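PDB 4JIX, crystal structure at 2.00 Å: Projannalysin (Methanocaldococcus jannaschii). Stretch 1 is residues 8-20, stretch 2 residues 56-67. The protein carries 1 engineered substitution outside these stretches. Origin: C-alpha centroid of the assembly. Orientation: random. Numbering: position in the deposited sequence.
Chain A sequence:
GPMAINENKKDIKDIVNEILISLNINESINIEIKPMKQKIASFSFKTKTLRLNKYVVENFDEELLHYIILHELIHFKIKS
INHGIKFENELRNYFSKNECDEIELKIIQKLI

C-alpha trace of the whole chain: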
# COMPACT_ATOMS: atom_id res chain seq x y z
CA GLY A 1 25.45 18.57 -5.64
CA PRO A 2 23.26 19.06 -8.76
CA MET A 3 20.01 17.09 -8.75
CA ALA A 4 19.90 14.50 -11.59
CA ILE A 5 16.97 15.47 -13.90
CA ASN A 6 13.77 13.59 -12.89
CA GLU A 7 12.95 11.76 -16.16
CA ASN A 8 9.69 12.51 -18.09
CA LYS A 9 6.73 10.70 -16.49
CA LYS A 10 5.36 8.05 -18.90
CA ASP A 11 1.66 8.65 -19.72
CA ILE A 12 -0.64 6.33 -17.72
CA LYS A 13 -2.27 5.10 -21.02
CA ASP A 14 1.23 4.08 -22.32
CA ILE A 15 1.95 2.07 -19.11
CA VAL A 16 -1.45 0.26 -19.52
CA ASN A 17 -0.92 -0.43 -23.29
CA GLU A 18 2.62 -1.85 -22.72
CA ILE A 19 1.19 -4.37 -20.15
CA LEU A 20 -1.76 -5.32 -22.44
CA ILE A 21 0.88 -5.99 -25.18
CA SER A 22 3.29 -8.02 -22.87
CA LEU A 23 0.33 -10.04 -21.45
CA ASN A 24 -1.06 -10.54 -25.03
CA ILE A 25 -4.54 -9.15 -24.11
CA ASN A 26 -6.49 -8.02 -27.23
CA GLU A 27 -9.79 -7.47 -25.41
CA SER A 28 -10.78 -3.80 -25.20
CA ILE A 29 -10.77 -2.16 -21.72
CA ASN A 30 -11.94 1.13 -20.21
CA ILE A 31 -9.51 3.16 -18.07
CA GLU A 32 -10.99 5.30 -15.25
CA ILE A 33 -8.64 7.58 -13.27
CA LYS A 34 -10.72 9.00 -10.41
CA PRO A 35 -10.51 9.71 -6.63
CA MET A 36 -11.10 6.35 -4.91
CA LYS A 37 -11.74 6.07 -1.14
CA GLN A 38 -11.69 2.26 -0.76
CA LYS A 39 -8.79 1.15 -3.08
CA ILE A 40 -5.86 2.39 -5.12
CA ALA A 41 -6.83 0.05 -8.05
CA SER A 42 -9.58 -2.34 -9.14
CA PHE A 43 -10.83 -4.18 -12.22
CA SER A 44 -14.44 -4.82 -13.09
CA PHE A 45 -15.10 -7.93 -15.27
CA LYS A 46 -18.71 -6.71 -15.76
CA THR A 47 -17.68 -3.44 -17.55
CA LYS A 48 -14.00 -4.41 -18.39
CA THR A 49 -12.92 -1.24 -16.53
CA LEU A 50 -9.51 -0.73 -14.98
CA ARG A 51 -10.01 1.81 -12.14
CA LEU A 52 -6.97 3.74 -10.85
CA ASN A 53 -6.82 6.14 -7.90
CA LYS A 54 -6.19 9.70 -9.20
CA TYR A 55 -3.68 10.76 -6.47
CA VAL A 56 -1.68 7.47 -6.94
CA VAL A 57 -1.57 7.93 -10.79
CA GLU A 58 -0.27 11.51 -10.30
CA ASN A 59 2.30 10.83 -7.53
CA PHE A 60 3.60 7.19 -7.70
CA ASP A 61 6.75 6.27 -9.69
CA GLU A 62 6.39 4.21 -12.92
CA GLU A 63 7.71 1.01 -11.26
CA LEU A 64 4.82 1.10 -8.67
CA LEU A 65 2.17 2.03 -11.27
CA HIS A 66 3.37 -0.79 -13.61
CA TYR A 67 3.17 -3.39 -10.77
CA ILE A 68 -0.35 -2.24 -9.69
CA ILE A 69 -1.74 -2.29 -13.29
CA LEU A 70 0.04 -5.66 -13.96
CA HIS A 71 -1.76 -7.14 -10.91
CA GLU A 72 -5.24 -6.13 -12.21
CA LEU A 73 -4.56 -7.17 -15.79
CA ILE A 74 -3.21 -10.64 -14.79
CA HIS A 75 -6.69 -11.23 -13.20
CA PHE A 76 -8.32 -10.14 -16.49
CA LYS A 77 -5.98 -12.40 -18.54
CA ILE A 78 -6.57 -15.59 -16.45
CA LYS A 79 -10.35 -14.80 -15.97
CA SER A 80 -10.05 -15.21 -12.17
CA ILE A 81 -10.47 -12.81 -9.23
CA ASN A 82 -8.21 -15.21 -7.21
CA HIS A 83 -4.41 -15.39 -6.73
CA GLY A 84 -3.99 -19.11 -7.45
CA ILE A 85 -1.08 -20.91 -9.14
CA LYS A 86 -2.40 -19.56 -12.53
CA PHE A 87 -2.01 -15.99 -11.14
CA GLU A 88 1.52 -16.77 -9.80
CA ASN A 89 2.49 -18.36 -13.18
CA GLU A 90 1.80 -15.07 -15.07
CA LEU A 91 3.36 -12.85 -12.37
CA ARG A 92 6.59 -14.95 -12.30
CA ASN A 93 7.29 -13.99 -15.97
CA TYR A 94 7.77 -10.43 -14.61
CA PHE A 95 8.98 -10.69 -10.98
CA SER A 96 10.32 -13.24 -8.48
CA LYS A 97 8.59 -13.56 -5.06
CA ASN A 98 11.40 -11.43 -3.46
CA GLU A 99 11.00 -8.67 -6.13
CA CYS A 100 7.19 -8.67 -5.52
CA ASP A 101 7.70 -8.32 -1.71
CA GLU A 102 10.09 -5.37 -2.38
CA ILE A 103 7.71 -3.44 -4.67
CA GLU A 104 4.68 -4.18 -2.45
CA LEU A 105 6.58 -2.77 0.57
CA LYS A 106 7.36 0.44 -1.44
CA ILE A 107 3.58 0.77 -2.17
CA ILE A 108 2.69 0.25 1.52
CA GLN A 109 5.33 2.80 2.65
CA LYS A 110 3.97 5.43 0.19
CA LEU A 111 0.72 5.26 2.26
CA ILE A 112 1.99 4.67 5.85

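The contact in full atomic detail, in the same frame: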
# COMPACT_ATOMS: atom_id res chain seq x y z
N ASN A 8 11.07 12.29 -17.64
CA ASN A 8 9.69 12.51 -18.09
C ASN A 8 8.78 11.36 -17.69
O ASN A 8 9.07 10.20 -18.00
CB ASN A 8 9.64 12.71 -19.61
CG ASN A 8 9.43 14.13 -20.07
OD1 ASN A 8 8.82 14.96 -19.39
ND2 ASN A 8 9.87 14.42 -21.29
N LYS A 9 7.70 11.69 -16.95
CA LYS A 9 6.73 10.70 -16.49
C LYS A 9 6.00 10.13 -17.71
O LYS A 9 5.50 10.89 -18.55
CB LYS A 9 5.75 11.32 -15.47
CG LYS A 9 5.60 10.52 -14.17
CD LYS A 9 5.15 11.39 -12.98
CE LYS A 9 3.81 11.01 -12.39
NZ LYS A 9 3.85 9.76 -11.57
N LYS A 10 6.04 8.79 -17.84
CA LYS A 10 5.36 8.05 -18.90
C LYS A 10 3.86 8.23 -18.70
O LYS A 10 3.40 8.18 -17.56
CB LYS A 10 5.75 6.55 -18.86
CG LYS A 10 5.30 5.76 -20.09
CD LYS A 10 5.71 4.28 -20.04
CE LYS A 10 7.10 4.02 -20.57
NZ LYS A 10 7.59 2.67 -20.20
N ASP A 11 3.11 8.49 -19.78
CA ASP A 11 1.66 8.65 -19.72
C ASP A 11 1.03 7.35 -19.22
O ASP A 11 1.47 6.27 -19.61
CB ASP A 11 1.09 9.03 -21.08
CG ASP A 11 -0.29 9.67 -21.00
OD1 ASP A 11 -1.27 8.93 -20.78
OD2 ASP A 11 -0.38 10.90 -21.20
N ILE A 12 0.05 7.47 -18.32
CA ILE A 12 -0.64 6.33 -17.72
C ILE A 12 -1.18 5.37 -18.80
O ILE A 12 -1.02 4.16 -18.65
CB ILE A 12 -1.73 6.79 -16.71
CG1 ILE A 12 -2.27 5.62 -15.86
CG2 ILE A 12 -2.84 7.64 -17.35
CD1 ILE A 12 -1.21 5.07 -14.82
N LYS A 13 -1.73 5.90 -19.91
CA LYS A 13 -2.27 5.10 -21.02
C LYS A 13 -1.16 4.26 -21.67
O LYS A 13 -1.41 3.11 -22.02
CB LYS A 13 -2.97 5.99 -22.07
CG LYS A 13 -3.96 7.03 -21.51
CD LYS A 13 -5.18 6.44 -20.78
CE LYS A 13 -5.80 7.44 -19.83
NZ LYS A 13 -7.16 7.02 -19.40
N ASP A 14 0.07 4.80 -21.77
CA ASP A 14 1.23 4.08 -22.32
C ASP A 14 1.65 2.93 -21.41
O ASP A 14 2.02 1.87 -21.93
CB ASP A 14 2.41 5.03 -22.57
CG ASP A 14 2.18 6.11 -23.62
OD1 ASP A 14 2.92 7.12 -23.61
OD2 ASP A 14 1.29 5.91 -24.48
N ILE A 15 1.61 3.13 -20.07
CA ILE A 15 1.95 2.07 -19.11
C ILE A 15 0.94 0.91 -19.28
O ILE A 15 1.35 -0.25 -19.37
CB ILE A 15 2.00 2.58 -17.63
CG1 ILE A 15 3.03 3.75 -17.46
CG2 ILE A 15 2.29 1.42 -16.67
CD1 ILE A 15 2.96 4.51 -16.07
N VAL A 16 -0.37 1.24 -19.34
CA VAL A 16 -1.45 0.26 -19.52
C VAL A 16 -1.25 -0.52 -20.84
O VAL A 16 -1.26 -1.75 -20.81
CB VAL A 16 -2.87 0.90 -19.43
CG1 VAL A 16 -3.96 -0.14 -19.71
CG2 VAL A 16 -3.09 1.55 -18.07
N ASN A 17 -1.05 0.19 -21.97
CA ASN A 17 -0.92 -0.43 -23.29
C ASN A 17 0.28 -1.37 -23.38
O ASN A 17 0.15 -2.44 -23.97
CB ASN A 17 -0.88 0.63 -24.41
CG ASN A 17 -2.22 1.30 -24.59
OD1 ASN A 17 -3.26 0.81 -24.15
ND2 ASN A 17 -2.25 2.45 -25.21
N GLU A 18 1.41 -1.02 -22.74
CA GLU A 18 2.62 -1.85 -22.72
C GLU A 18 2.35 -3.19 -22.00
O GLU A 18 2.83 -4.23 -22.45
CB GLU A 18 3.77 -1.09 -22.03
CG GLU A 18 4.47 -0.11 -22.96
CD GLU A 18 5.44 0.87 -22.32
OE1 GLU A 18 5.67 0.78 -21.09
OE2 GLU A 18 5.97 1.73 -23.05
N ILE A 19 1.56 -3.17 -20.92
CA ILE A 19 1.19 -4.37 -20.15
C ILE A 19 0.20 -5.22 -20.95
O ILE A 19 0.37 -6.44 -21.03
CB ILE A 19 0.68 -4.01 -18.73
CG1 ILE A 19 1.84 -3.41 -17.90
CG2 ILE A 19 0.07 -5.23 -18.00
CD1 ILE A 19 1.40 -2.51 -16.69
N LEU A 20 -0.82 -4.59 -21.58
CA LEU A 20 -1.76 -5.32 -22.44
C LEU A 20 -0.99 -6.03 -23.56
O LEU A 20 -1.32 -7.17 -23.89
CB LEU A 20 -2.83 -4.40 -23.04
CG LEU A 20 -3.81 -3.74 -22.07
CD1 LEU A 20 -4.54 -2.59 -22.77
CD2 LEU A 20 -4.86 -4.76 -21.51
N VAL A 56 -2.70 8.50 -6.71
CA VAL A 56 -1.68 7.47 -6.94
C VAL A 56 -1.12 7.62 -8.37
O VAL A 56 0.10 7.64 -8.54
CB VAL A 56 -2.30 6.06 -6.68
CG1 VAL A 56 -1.41 4.94 -7.21
CG2 VAL A 56 -2.58 5.87 -5.20
N VAL A 57 -1.99 7.77 -9.38
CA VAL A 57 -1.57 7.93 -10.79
C VAL A 57 -0.69 9.19 -10.96
O VAL A 57 0.28 9.17 -11.73
CB VAL A 57 -2.81 7.95 -11.71
CG1 VAL A 57 -2.49 8.49 -13.11
CG2 VAL A 57 -3.43 6.57 -11.79
N GLU A 58 -0.99 10.25 -10.20
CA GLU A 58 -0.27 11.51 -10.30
C GLU A 58 1.00 11.58 -9.44
O GLU A 58 1.85 12.43 -9.71
CB GLU A 58 -1.21 12.67 -9.94
CG GLU A 58 -2.19 12.98 -11.06
CD GLU A 58 -3.36 13.90 -10.74
OE1 GLU A 58 -3.51 14.32 -9.57
OE2 GLU A 58 -4.15 14.18 -11.68
N ASN A 59 1.16 10.71 -8.44
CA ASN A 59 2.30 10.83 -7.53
C ASN A 59 3.20 9.58 -7.41
O ASN A 59 4.33 9.73 -6.93
CB ASN A 59 1.80 11.22 -6.14
CG ASN A 59 1.18 12.61 -6.12
OD1 ASN A 59 1.85 13.60 -5.81
ND2 ASN A 59 -0.08 12.72 -6.52
N PHE A 60 2.75 8.38 -7.82
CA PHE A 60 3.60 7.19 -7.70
C PHE A 60 4.54 7.06 -8.88
O PHE A 60 4.15 7.38 -10.00
CB PHE A 60 2.75 5.91 -7.59
CG PHE A 60 2.21 5.53 -6.22
CD1 PHE A 60 1.95 4.21 -5.91
CD2 PHE A 60 1.90 6.51 -5.28
CE1 PHE A 60 1.42 3.86 -4.66
CE2 PHE A 60 1.35 6.16 -4.04
CZ PHE A 60 1.11 4.84 -3.74
N ASP A 61 5.76 6.52 -8.64
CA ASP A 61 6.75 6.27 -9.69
C ASP A 61 6.23 5.19 -10.67
O ASP A 61 5.35 4.41 -10.31
CB ASP A 61 8.09 5.82 -9.08
CG ASP A 61 8.84 6.93 -8.34
OD1 ASP A 61 8.73 8.11 -8.75
OD2 ASP A 61 9.59 6.61 -7.38
N GLU A 62 6.79 5.15 -11.87
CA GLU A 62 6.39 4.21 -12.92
C GLU A 62 6.46 2.76 -12.45
O GLU A 62 5.57 1.99 -12.78
CB GLU A 62 7.28 4.38 -14.15
CG GLU A 62 6.67 3.72 -15.38
CD GLU A 62 7.51 3.87 -16.63
OE1 GLU A 62 8.18 4.92 -16.78
OE2 GLU A 62 7.51 2.93 -17.45
N GLU A 63 7.54 2.37 -11.76
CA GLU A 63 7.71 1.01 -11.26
C GLU A 63 6.48 0.57 -10.41
O GLU A 63 5.99 -0.55 -10.60
CB GLU A 63 8.99 0.90 -10.42
CG GLU A 63 9.10 -0.43 -9.69
CD GLU A 63 10.24 -0.56 -8.70
OE1 GLU A 63 11.09 -1.45 -8.91
OE2 GLU A 63 10.29 0.23 -7.73
N LEU A 64 5.98 1.46 -9.51
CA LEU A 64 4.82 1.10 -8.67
C LEU A 64 3.56 1.05 -9.49
O LEU A 64 2.76 0.14 -9.31
CB LEU A 64 4.64 2.06 -7.47
CG LEU A 64 5.87 2.35 -6.58
CD1 LEU A 64 5.46 3.11 -5.33
CD2 LEU A 64 6.63 1.06 -6.19
N LEU A 65 3.37 2.00 -10.41
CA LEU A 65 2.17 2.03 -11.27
C LEU A 65 2.11 0.79 -12.17
O LEU A 65 1.03 0.23 -12.34
CB LEU A 65 2.13 3.31 -12.14
CG LEU A 65 1.96 4.63 -11.37
CD1 LEU A 65 2.09 5.81 -12.31
CD2 LEU A 65 0.61 4.68 -10.62
N HIS A 66 3.26 0.39 -12.75
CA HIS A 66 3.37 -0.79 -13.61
C HIS A 66 2.94 -2.06 -12.84
O HIS A 66 2.19 -2.87 -13.37
CB HIS A 66 4.81 -0.94 -14.14
CG HIS A 66 5.06 -2.23 -14.87
ND1 HIS A 66 5.49 -3.36 -14.21
CD2 HIS A 66 4.90 -2.52 -16.19
CE1 HIS A 66 5.61 -4.30 -15.14
NE2 HIS A 66 5.25 -3.84 -16.34
N TYR A 67 3.46 -2.23 -11.62
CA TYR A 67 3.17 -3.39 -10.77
C TYR A 67 1.68 -3.50 -10.43
O TYR A 67 1.12 -4.60 -10.45
CB TYR A 67 3.99 -3.34 -9.46
CG TYR A 67 3.86 -4.60 -8.63
CD1 TYR A 67 4.69 -5.70 -8.86
CD2 TYR A 67 2.86 -4.72 -7.66
CE1 TYR A 67 4.55 -6.88 -8.13
CE2 TYR A 67 2.71 -5.90 -6.92
CZ TYR A 67 3.56 -6.97 -7.15
OH TYR A 67 3.42 -8.14 -6.44

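No two touching residues are closer than 45 positions in sequence, and the two stretches meet side by side. Stretch 1 begins as an extended segment, and its helix starts at Ile12. Asp11 caps that helix: Asp11 OD1 accepts from Lys13 N at 3.2 Å. Stretch 2 holds the end of one helix, 56-59, then a short break, then the start of a second helix at Glu62. The axes of helices 12-20 and 62-67 approach to 10.1 Å, and their N-to-C directions differ by 49°. This spacing leaves room for a layer of side chains between them. Together the stretches bury 535 Å², both sides summed.

Val56 opens stretch 2 but does not reach stretch 1. Val57 is the first residue to touch it. Val57 CG1 lies 4.0 Å from Ile12 CG1, an apolar contact between two branched side chains. The backbones are also near here, with 7.2 Å between Val57 CA and Ile12 CA.

Glu58 and Asn59 turn their CA-to-CB bonds away from stretch 1. Their backbone takes part instead. The long side chain of Lys9 runs in over the end of this helix. Lys9 CE is 3.6 Å from Glu58 O, and Lys9 NZ is 3.6 Å from Val57 O. Phe60 is the first residue after the helix to leave helical phi/psi. Lys9 NZ comes within 2.9 Å of Phe60 O, but the angle is poor and the pair is not a hydrogen bond. The ammonium group thus sits near several carbonyl oxygens, a favourable setting for a positive charge. The ring of Phe60 leads away from stretch 1.

Asp61 stands at the N-cap position of the second helix, yet its side chain makes no capping bond. Asp61 O accepts from Leu65 N at 3.1 Å.

Glu62 supplies the salt bridge between the stretches. Its chi1 and chi2 are both t, so the side chain is extended and its end comes nearer to stretch 1. Lys10 NZ donates to Glu62 OE2 at 2.8 Å. Lys10 NZ also donates to Glu18 OE1 at 2.8 Å, within stretch 1. One lysine bridges two carboxylates, and its single positive charge offsets only part of their negative charge. The aliphatic part of Glu62 is used as well: Glu62 CG lies 3.9 Å from Ile15 CD1.

Glu63 and Leu64 are out of reach of stretch 1. Leu65 points toward it and is buried. Leu65 CD1 meets Ile12 CD1 at 4.2 Å and Ile15 CD1 at 4.1 Å. One leucine methyl thus touches isoleucines from successive turns of the stretch 1 helix.

His66 packs against the next part of that helix. His66 CA is 3.9 Å from Ile15 CG2. Ile19 CD1 lies 3.4 Å from His66 O and 3.5 Å from His66 CD2, approaching the ring obliquely. These are close van der Waals contacts. Tyr67 points away and makes no contact with stretch 1.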